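39 kDa initiator binding protein (Trichomonas vaginalis, PDB 1PP7) binds the initiator (Inr) core promoter element of Trichomonas vaginalis genes through its N-terminal domain, the part present here, and thereby probably directs transcription initiation. Local coordinates at residues I18-R24 against K37-L41; E53-L57 against K68-V72; W59-F65 against G109-N113. The contacts are given in a common frame with arbitrary orientation. Residue numbers count along the deposited sequence, not the author numbering.

Contact 1 (I18-R24 against K37-L41). With ZN (zinc ion), chain I.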
loop_
_atom_site.group_PDB
_atom_site.type_symbol
_atom_site.label_atom_id
_atom_site.label_comp_id
_atom_site.label_asym_id
_atom_site.label_seq_id
_atom_site.Cartn_x
_atom_site.Cartn_y
_atom_site.Cartn_z
ATOM N N ILE C 18 -10.668 5.822 -4.254
ATOM C CA ILE C 18 -9.511 5.328 -3.529
ATOM C C ILE C 18 -9.268 6.219 -2.275
ATOM O O ILE C 18 -8.969 5.728 -1.186
ATOM C CB ILE C 18 -8.255 5.345 -4.447
ATOM C CG1 ILE C 18 -8.554 4.679 -5.800
ATOM C CG2 ILE C 18 -7.097 4.707 -3.730
ATOM C CD1 ILE C 18 -8.570 3.159 -5.801
ATOM N N VAL C 19 -9.404 7.527 -2.423
ATOM C CA VAL C 19 -9.184 8.421 -1.285
ATOM C C VAL C 19 -10.136 8.044 -0.186
ATOM O O VAL C 19 -9.750 7.952 0.971
ATOM C CB VAL C 19 -9.434 9.912 -1.609
ATOM C CG1 VAL C 19 -9.269 10.726 -0.357
ATOM C CG2 VAL C 19 -8.483 10.384 -2.643
ATOM N N ALA C 20 -11.388 7.831 -0.571
ATOM C CA ALA C 20 -12.418 7.434 0.365
ATOM C C ALA C 20 -12.181 6.052 0.968
ATOM O O ALA C 20 -12.354 5.894 2.173
ATOM C CB ALA C 20 -13.789 7.474 -0.302
ATOM N N ALA C 21 -11.798 5.052 0.162
ATOM C CA ALA C 21 -11.580 3.711 0.709
ATOM C C ALA C 21 -10.389 3.714 1.671
ATOM O O ALA C 21 -10.292 2.874 2.595
ATOM C CB ALA C 21 -11.327 2.757 -0.387
ATOM N N LEU C 22 -9.465 4.652 1.441
ATOM C CA LEU C 22 -8.293 4.763 2.273
ATOM C C LEU C 22 -8.649 5.425 3.573
ATOM O O LEU C 22 -8.123 5.100 4.625
ATOM C CB LEU C 22 -7.235 5.550 1.540
ATOM C CG LEU C 22 -6.520 4.631 0.541
ATOM C CD1 LEU C 22 -5.639 5.432 -0.462
ATOM C CD2 LEU C 22 -5.733 3.606 1.355
ATOM N N LYS C 23 -9.592 6.336 3.505
ATOM C CA LYS C 23 -10.019 7.077 4.686
ATOM C C LYS C 23 -10.959 6.236 5.568
ATOM O O LYS C 23 -11.039 6.412 6.783
ATOM C CB LYS C 23 -10.705 8.386 4.232
ATOM C CG LYS C 23 -10.552 9.576 5.178
ATOM C CD LYS C 23 -11.085 10.868 4.533
ATOM C CE LYS C 23 -10.262 11.298 3.307
ATOM N NZ LYS C 23 -10.709 12.619 2.741
ATOM N N ARG C 24 -11.618 5.274 4.960
ATOM C CA ARG C 24 -12.583 4.483 5.692
ATOM C C ARG C 24 -12.023 3.686 6.853
ATOM O O ARG C 24 -11.007 3.005 6.704
ATOM C CB ARG C 24 -13.304 3.582 4.713
ATOM C CG ARG C 24 -14.263 2.642 5.313
ATOM C CD ARG C 24 -14.753 1.681 4.246
ATOM N NE ARG C 24 -15.730 0.790 4.855
ATOM C CZ ARG C 24 -16.337 -0.234 4.267
ATOM N NH1 ARG C 24 -16.097 -0.563 3.001
ATOM N NH2 ARG C 24 -17.194 -0.924 4.985
ATOM N N LYS C 37 -6.741 -2.532 1.355
ATOM C CA LYS C 37 -6.440 -1.146 1.054
ATOM C C LYS C 37 -5.064 -1.164 0.329
ATOM O O LYS C 37 -4.910 -0.529 -0.716
ATOM C CB LYS C 37 -6.370 -0.293 2.320
ATOM C CG LYS C 37 -7.740 -0.176 2.963
ATOM C CD LYS C 37 -7.660 0.346 4.378
ATOM C CE LYS C 37 -8.840 1.248 4.665
ATOM N NZ LYS C 37 -9.030 1.555 6.144
ATOM N N LEU C 38 -4.086 -1.908 0.847
ATOM C CA LEU C 38 -2.788 -1.946 0.179
ATOM C C LEU C 38 -3.005 -2.464 -1.214
ATOM O O LEU C 38 -2.469 -1.908 -2.172
ATOM C CB LEU C 38 -1.798 -2.893 0.866
ATOM C CG LEU C 38 -0.463 -2.298 1.311
ATOM C CD1 LEU C 38 0.544 -3.409 1.603
ATOM C CD2 LEU C 38 0.039 -1.300 0.257
ATOM N N HIS C 39 -3.828 -3.506 -1.317
ATOM C CA HIS C 39 -4.063 -4.152 -2.580
ATOM C C HIS C 39 -4.753 -3.262 -3.578
ATOM O O HIS C 39 -4.354 -3.230 -4.762
ATOM C CB HIS C 39 -4.816 -5.492 -2.399
ATOM C CG HIS C 39 -4.555 -6.476 -3.495
ATOM N ND1 HIS C 39 -5.356 -6.574 -4.619
ATOM C CD2 HIS C 39 -3.500 -7.305 -3.711
ATOM C CE1 HIS C 39 -4.806 -7.418 -5.481
ATOM N NE2 HIS C 39 -3.677 -7.876 -4.956
ATOM N N MET C 40 -5.784 -2.537 -3.154
ATOM C CA MET C 40 -6.435 -1.643 -4.130
ATOM C C MET C 40 -5.467 -0.558 -4.557
ATOM O O MET C 40 -5.556 -0.097 -5.649
ATOM C CB MET C 40 -7.634 -0.938 -3.543
ATOM C CG MET C 40 -8.721 -1.874 -3.174
ATOM S SD MET C 40 -10.100 -0.986 -2.375
ATOM C CE MET C 40 -10.166 -1.726 -0.648
ATOM N N LEU C 41 -4.563 -0.156 -3.669
ATOM C CA LEU C 41 -3.636 0.918 -3.947
ATOM C C LEU C 41 -2.657 0.470 -5.013
ATOM O O LEU C 41 -2.457 1.120 -5.997
ATOM C CB LEU C 41 -2.858 1.272 -2.683
ATOM C CG LEU C 41 -2.813 2.746 -2.347
ATOM C CD1 LEU C 41 -1.452 3.135 -1.802
ATOM C CD2 LEU C 41 -3.117 3.535 -3.606
HETATM ZN ZN ZN I . -7.350 -6.150 -4.892
HETATM O O HOH W 1 -7.718 -4.492 -6.463
#

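Contact 2 (E53-L57 against K68-V72). With nucleotides of chain B.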
loop_
_atom_site.group_PDB
_atom_site.type_symbol
_atom_site.label_atom_id
_atom_site.label_comp_id
_atom_site.label_asym_id
_atom_site.label_seq_id
_atom_site.Cartn_x
_atom_site.Cartn_y
_atom_site.Cartn_z
ATOM N N GLU C 53 5.345 6.213 -9.307
ATOM C CA GLU C 53 6.749 6.708 -9.145
ATOM C C GLU C 53 6.821 7.548 -7.853
ATOM O O GLU C 53 7.523 7.214 -6.893
ATOM C CB GLU C 53 7.193 7.709 -10.273
ATOM C CG GLU C 53 7.713 7.238 -11.687
ATOM C CD GLU C 53 7.916 8.437 -12.712
ATOM O OE1 GLU C 53 8.383 8.228 -13.874
ATOM O OE2 GLU C 53 7.600 9.601 -12.354
ATOM N N GLU C 54 6.111 8.678 -7.890
ATOM C CA GLU C 54 6.069 9.622 -6.788
ATOM C C GLU C 54 5.792 8.908 -5.442
ATOM O O GLU C 54 6.508 9.137 -4.463
ATOM C CB GLU C 54 5.007 10.703 -7.062
ATOM C CG GLU C 54 5.018 11.267 -8.494
ATOM C CD GLU C 54 5.872 12.554 -8.687
ATOM O OE1 GLU C 54 5.407 13.666 -8.299
ATOM O OE2 GLU C 54 7.007 12.458 -9.234
ATOM N N ILE C 55 4.772 8.049 -5.386
ATOM C CA ILE C 55 4.489 7.370 -4.135
ATOM C C ILE C 55 5.489 6.232 -3.864
ATOM O O ILE C 55 6.163 6.186 -2.818
ATOM C CB ILE C 55 3.064 6.833 -4.088
ATOM C CG1 ILE C 55 2.081 7.974 -4.306
ATOM C CG2 ILE C 55 2.808 6.196 -2.729
ATOM C CD1 ILE C 55 0.616 7.530 -4.307
ATOM N N GLY C 56 5.619 5.316 -4.797
ATOM C CA GLY C 56 6.580 4.268 -4.547
ATOM C C GLY C 56 5.835 3.120 -3.895
ATOM O O GLY C 56 5.880 2.941 -2.675
ATOM N N LEU C 57 5.129 2.377 -4.744
ATOM C CA LEU C 57 4.342 1.223 -4.390
ATOM C C LEU C 57 4.028 0.538 -5.710
ATOM O O LEU C 57 3.133 0.974 -6.422
ATOM C CB LEU C 57 3.051 1.642 -3.692
ATOM C CG LEU C 57 2.249 0.492 -3.119
ATOM C CD1 LEU C 57 3.217 -0.397 -2.389
ATOM C CD2 LEU C 57 1.119 1.012 -2.210
ATOM N N LYS C 68 7.854 2.682 -0.674
ATOM C CA LYS C 68 8.535 3.657 0.149
ATOM C C LYS C 68 7.516 3.832 1.309
ATOM O O LYS C 68 6.509 4.529 1.176
ATOM C CB LYS C 68 8.740 4.946 -0.643
ATOM C CG LYS C 68 9.843 4.850 -1.683
ATOM C CD LYS C 68 10.360 6.229 -2.059
ATOM C CE LYS C 68 11.501 6.119 -3.090
ATOM N NZ LYS C 68 12.338 7.358 -3.324
ATOM N N LYS C 69 7.747 3.180 2.442
ATOM C CA LYS C 69 6.764 3.278 3.531
ATOM C C LYS C 69 6.433 4.709 3.926
ATOM O O LYS C 69 5.284 5.044 4.183
ATOM C CB LYS C 69 7.222 2.481 4.747
ATOM C CG LYS C 69 7.363 1.045 4.390
ATOM C CD LYS C 69 7.561 0.188 5.575
ATOM C CE LYS C 69 9.012 0.234 6.028
ATOM N NZ LYS C 69 9.091 -0.285 7.423
ATOM N N LYS C 70 7.451 5.550 3.956
ATOM C CA LYS C 70 7.248 6.932 4.311
ATOM C C LYS C 70 6.079 7.559 3.493
ATOM O O LYS C 70 5.214 8.195 4.079
ATOM C CB LYS C 70 8.572 7.687 4.110
ATOM C CG LYS C 70 8.640 9.025 4.808
ATOM C CD LYS C 70 10.052 9.289 5.309
ATOM C CE LYS C 70 10.173 10.682 5.935
ATOM N NZ LYS C 70 11.583 10.992 6.404
ATOM N N ASN C 71 6.037 7.333 2.166
ATOM C CA ASN C 71 4.984 7.882 1.292
ATOM C C ASN C 71 3.669 7.118 1.397
ATOM O O ASN C 71 2.579 7.688 1.329
ATOM C CB ASN C 71 5.452 7.874 -0.161
ATOM C CG ASN C 71 6.516 8.980 -0.462
ATOM O OD1 ASN C 71 7.047 9.623 0.449
ATOM N ND2 ASN C 71 6.825 9.178 -1.744
ATOM N N VAL C 72 3.775 5.809 1.531
ATOM C CA VAL C 72 2.615 4.972 1.649
ATOM C C VAL C 72 1.860 5.262 2.947
ATOM O O VAL C 72 0.627 5.255 2.972
ATOM C CB VAL C 72 3.035 3.544 1.604
ATOM C CG1 VAL C 72 1.855 2.640 1.990
ATOM C CG2 VAL C 72 3.582 3.249 0.224
ATOM P P DA B 3 12.922 -0.175 7.615
ATOM O OP1 DA B 3 13.319 -1.324 6.739
ATOM O OP2 DA B 3 11.875 0.780 7.184
ATOM O "O5'" DA B 3 12.457 -0.757 9.011
ATOM C "C5'" DA B 3 13.056 -1.941 9.520
ATOM C "C4'" DA B 3 12.507 -2.225 10.896
ATOM O "O4'" DA B 3 12.839 -1.164 11.829
ATOM C "C3'" DA B 3 10.987 -2.405 11.005
ATOM O "O3'" DA B 3 10.864 -3.427 11.963
ATOM C "C2'" DA B 3 10.543 -1.116 11.664
ATOM C "C1'" DA B 3 11.697 -0.917 12.616
ATOM N N9 DA B 3 11.820 0.390 13.269
ATOM C C8 DA B 3 11.549 1.654 12.781
ATOM N N7 DA B 3 11.730 2.617 13.669
ATOM C C5 DA B 3 12.144 1.946 14.806
ATOM C C6 DA B 3 12.475 2.396 16.111
ATOM N N6 DA B 3 12.449 3.685 16.483
ATOM N N1 DA B 3 12.832 1.457 17.030
ATOM C C2 DA B 3 12.860 0.159 16.652
ATOM N N3 DA B 3 12.576 -0.384 15.453
ATOM C C4 DA B 3 12.219 0.573 14.570
#

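Contact 3 (W59-F65 against G109-N113)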
loop_
_atom_site.group_PDB
_atom_site.type_symbol
_atom_site.label_atom_id
_atom_site.label_comp_id
_atom_site.label_asym_id
_atom_site.label_seq_id
_atom_site.Cartn_x
_atom_site.Cartn_y
_atom_site.Cartn_z
ATOM N N TRP C 59 4.414 -3.584 -8.048
ATOM C CA TRP C 59 4.805 -4.991 -8.116
ATOM C C TRP C 59 6.125 -5.133 -8.879
ATOM O O TRP C 59 6.366 -4.465 -9.902
ATOM C CB TRP C 59 3.759 -5.821 -8.854
ATOM C CG TRP C 59 2.417 -5.890 -8.171
ATOM C CD1 TRP C 59 1.271 -5.227 -8.542
ATOM C CD2 TRP C 59 2.066 -6.698 -7.026
ATOM N NE1 TRP C 59 0.246 -5.581 -7.703
ATOM C CE2 TRP C 59 0.705 -6.480 -6.769
ATOM C CE3 TRP C 59 2.775 -7.585 -6.207
ATOM C CZ2 TRP C 59 0.040 -7.099 -5.734
ATOM C CZ3 TRP C 59 2.120 -8.208 -5.178
ATOM C CH2 TRP C 59 0.762 -7.960 -4.945
ATOM N N ILE C 60 6.986 -6.000 -8.397
ATOM C CA ILE C 60 8.226 -6.245 -9.123
ATOM C C ILE C 60 8.057 -7.665 -9.775
ATOM O O ILE C 60 8.787 -8.049 -10.674
ATOM C CB ILE C 60 9.457 -6.104 -8.168
ATOM C CG1 ILE C 60 9.402 -7.138 -7.057
ATOM C CG2 ILE C 60 9.443 -4.694 -7.525
ATOM C CD1 ILE C 60 10.407 -6.851 -5.976
ATOM N N SER C 61 7.068 -8.423 -9.322
ATOM C CA SER C 61 6.775 -9.723 -9.917
ATOM C C SER C 61 5.313 -10.049 -9.596
ATOM O O SER C 61 4.607 -9.204 -9.011
ATOM C CB SER C 61 7.710 -10.807 -9.378
ATOM O OG SER C 61 7.496 -11.061 -8.003
ATOM N N ASP C 62 4.840 -11.235 -9.978
ATOM C CA ASP C 62 3.457 -11.631 -9.675
ATOM C C ASP C 62 3.255 -11.660 -8.152
ATOM O O ASP C 62 2.109 -11.541 -7.657
ATOM C CB ASP C 62 3.128 -13.043 -10.208
ATOM C CG ASP C 62 2.675 -13.060 -11.686
ATOM O OD1 ASP C 62 2.116 -12.038 -12.185
ATOM O OD2 ASP C 62 2.866 -14.134 -12.336
ATOM N N THR C 63 4.357 -11.777 -7.407
ATOM C CA THR C 63 4.252 -11.908 -5.947
ATOM C C THR C 63 5.033 -11.018 -4.967
ATOM O O THR C 63 4.936 -11.199 -3.758
ATOM C CB THR C 63 4.554 -13.360 -5.551
ATOM O OG1 THR C 63 5.889 -13.680 -5.949
ATOM C CG2 THR C 63 3.620 -14.313 -6.248
ATOM N N GLU C 64 5.802 -10.073 -5.463
ATOM C CA GLU C 64 6.564 -9.232 -4.581
ATOM C C GLU C 64 6.314 -7.801 -5.005
ATOM O O GLU C 64 6.069 -7.529 -6.181
ATOM C CB GLU C 64 8.074 -9.596 -4.688
ATOM C CG GLU C 64 8.297 -11.123 -4.629
ATOM C CD GLU C 64 9.772 -11.587 -4.419
ATOM O OE1 GLU C 64 9.979 -12.842 -4.301
ATOM O OE2 GLU C 64 10.710 -10.725 -4.369
ATOM N N PHE C 65 6.362 -6.879 -4.057
ATOM C CA PHE C 65 6.182 -5.460 -4.356
ATOM C C PHE C 65 7.220 -4.710 -3.551
ATOM O O PHE C 65 7.806 -5.234 -2.603
ATOM C CB PHE C 65 4.750 -4.943 -3.997
ATOM C CG PHE C 65 4.358 -5.065 -2.522
ATOM C CD1 PHE C 65 3.789 -6.267 -2.023
ATOM C CD2 PHE C 65 4.428 -3.958 -1.676
ATOM C CE1 PHE C 65 3.299 -6.359 -0.727
ATOM C CE2 PHE C 65 3.936 -4.022 -0.358
ATOM C CZ PHE C 65 3.367 -5.230 0.120
ATOM N N GLY C 109 -0.508 -15.468 -0.609
ATOM C CA GLY C 109 -1.810 -15.204 -1.182
ATOM C C GLY C 109 -2.044 -13.732 -1.526
ATOM O O GLY C 109 -3.183 -13.306 -1.801
ATOM N N PHE C 110 -0.969 -12.949 -1.505
ATOM C CA PHE C 110 -1.066 -11.545 -1.813
ATOM C C PHE C 110 -0.267 -11.348 -3.134
ATOM O O PHE C 110 0.976 -11.293 -3.164
ATOM C CB PHE C 110 -0.520 -10.752 -0.614
ATOM C CG PHE C 110 -0.697 -9.269 -0.737
ATOM C CD1 PHE C 110 0.249 -8.487 -1.428
ATOM C CD2 PHE C 110 -1.843 -8.647 -0.233
ATOM C CE1 PHE C 110 0.043 -7.119 -1.614
ATOM C CE2 PHE C 110 -2.051 -7.260 -0.424
ATOM C CZ PHE C 110 -1.108 -6.507 -1.115
ATOM N N THR C 111 -1.003 -11.231 -4.228
ATOM C CA THR C 111 -0.386 -11.122 -5.538
ATOM C C THR C 111 -1.132 -10.165 -6.436
ATOM O O THR C 111 -2.208 -9.647 -6.070
ATOM C CB THR C 111 -0.404 -12.493 -6.278
ATOM O OG1 THR C 111 -1.753 -12.832 -6.658
ATOM C CG2 THR C 111 0.067 -13.574 -5.392
ATOM N N ARG C 112 -0.555 -10.000 -7.634
ATOM C CA ARG C 112 -1.072 -9.160 -8.705
ATOM C C ARG C 112 -2.567 -9.344 -8.781
ATOM O O ARG C 112 -3.281 -8.365 -8.829
ATOM C CB ARG C 112 -0.412 -9.540 -10.039
ATOM C CG ARG C 112 -0.658 -8.598 -11.243
ATOM C CD ARG C 112 0.600 -7.816 -11.647
ATOM N NE ARG C 112 1.758 -8.683 -11.881
ATOM C CZ ARG C 112 2.963 -8.242 -12.232
ATOM N NH1 ARG C 112 3.181 -6.946 -12.385
ATOM N NH2 ARG C 112 3.951 -9.098 -12.452
ATOM N N ASN C 113 -3.053 -10.580 -8.796
ATOM C CA ASN C 113 -4.503 -10.801 -8.830
ATOM C C ASN C 113 -5.126 -11.634 -7.699
ATOM O O ASN C 113 -6.111 -12.357 -7.892
ATOM C CB ASN C 113 -4.983 -11.313 -10.212
ATOM C CG ASN C 113 -4.162 -12.462 -10.742
ATOM O OD1 ASN C 113 -4.010 -13.495 -10.067
ATOM N ND2 ASN C 113 -3.610 -12.294 -11.959
HETATM O O HOH W 2 -2.857 -5.713 -8.188
HETATM O O HOH W 3 3.131 -11.544 -1.974
#

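Contact 1 (I18-R24 against K37-L41)
Residues 18-23 and 37-41 are stretches of two helices, 16-23 and 34-45. The axes of segments 18-23 and 37-41 approach to 10.3 Å, at 163°, nearly antiparallel. The spacing is wide, and the closest CA pairs are Leu22-Lys37 at 6.3 Å and Ile18-Leu41 at 7.4 Å. Helix 16-23 ends here: Arg24 N still bonds to Ala20 O, but Arg24 itself leaves the helical conformation. Apolar side chains fill the gap. Ile18 CG2 lies 4.2 Å from Leu41 CD2, and Leu22 CD1 lies 4.3 Å from Leu41 CG. Ala21 CB meets Met40 SD at 4.4 Å, so the small alanine leaves room for the long methionine. Lys37 also points toward the other helix. Its aliphatic chain passes Leu22, with Leu22 CD2 4.1 Å from Lys37 CB. Its CE reaches 3.0 Å from Ala21 O. Lys37 NZ then donates a short 2.5 Å hydrogen bond to Arg24 O, and it has a second acceptor in Ser32 O. The guanidinium of Arg24 is engaged by Asp29 in a salt bridge. His39 lies out of reach of residues 18-24. Its ND1 binds zinc at 2.1 Å, and water 1 is a further ligand at 2.3 Å. The chemistry therefore divides helix 34-45. Leu41, Met40 and the stem of Lys37 pack on helix 16-23, while His39 carries the metal. The buried lysine gives a charged donor to Arg24 O, just past the helix end.

Contact 2 (E53-L57 against K68-V72)
The strongest bond joins two backbones: Lys68 N donates to Gly56 O at 2.8 Å with good geometry. Asn71 adds two weak bonds from its side chain, ND2 to Glu54 O at 2.7 Å and ND2 to Ile55 O at 3.2 Å. One amide thus serves two carbonyls at the end of helix 49-55. Gly56 leaves that helix with positive phi. A CB there would clash with Lys68 CG and with the preceding carbonyl, which explains the glycine. Lys68 is the N-cap residue of helix 69-76, and its carbonyl O accepts from Val72 N at 3.0 Å. Packing lies beside these bonds. Val72 CG2 is 4.2 Å from Ile55 CG2 and 4.1 Å from Leu57 CD2. Phe10 of helix 6-11 touches Glu54, Ile55 and Asn71, and Leu57 continues into the leucines of helix 34-45. Lys69 points away from residues 53-57. Its NZ makes a weak 3.0 Å hydrogen bond to OP2 of DA3 in chain B, and it also bonds to Asn84 of helix 80-89. The contact joins the end of one helix to the start of the next across the hairpin of strands 57-59 and 65-67. Helix 80-89 follows 69-76 after a short turn, consistent with the helix-turn-helix of this DNA-binding family, and Lys69 at the start of its first helix makes the weak bond to a DNA phosphate.

Contact 3 (W59-F65 against G109-N113)
Trp59, with chi1 m, lays its indole against strand 110-111. Trp59 CH2 reaches Phe110 CE1 at 3.5 Å, and Arg112 CA makes a CH-pi contact over the five-membered ring, 4.1 Å from its centroid. Phe110 has chi1 t, and its ring also meets Phe65 (chi1 p), with the two CE1 atoms 3.5 Å apart. Both ring pairs are oblique. Arg112 folds back through an off-well chi2 and a p chi3, so its guanidinium lies over Trp59 CB and Ser61 O. Arg112 NE and Asp62 OD1 form a long salt bridge at 3.4 Å. The firmer bond is Arg112 N to Asp62 O, 3.1 Å. Ser61, with chi1 p, turns OG back to accept from Thr63 N at 3.3 Å. Water 2 joins Trp59 NE1 to Arg112 O. The arrangement is an aromatic cluster, beside an ST turn in the hairpin loop between strands 57-59 and 65-67, that packs the strand ends on either side of the loop against strand 110-111.

Helix 34-45, one half of contact 1, touches contacts 2 and 3. Its Leu38 and Leu41 meet Leu57 of contact 2, with Leu41 CD1 3.4 Å from Leu57 CD2. Its His39 faces contact 3: NE2 is 2.6 Å from Thr111 O, a probable hydrogen bond, and CD2 is 3.6 Å from Phe110 CE2. The zinc-binding histidine thus probably also bonds through its other nitrogen to contact 3. Contacts 2 and 3 share the hairpin, and Leu57 CD1 packs 3.8 Å from Phe65 CD2. Their centres are about 16 Å apart. Contact 2 touches DNA through Lys69, whereas the nearest atom of contact 3 is about 11 Å from the nucleic acid.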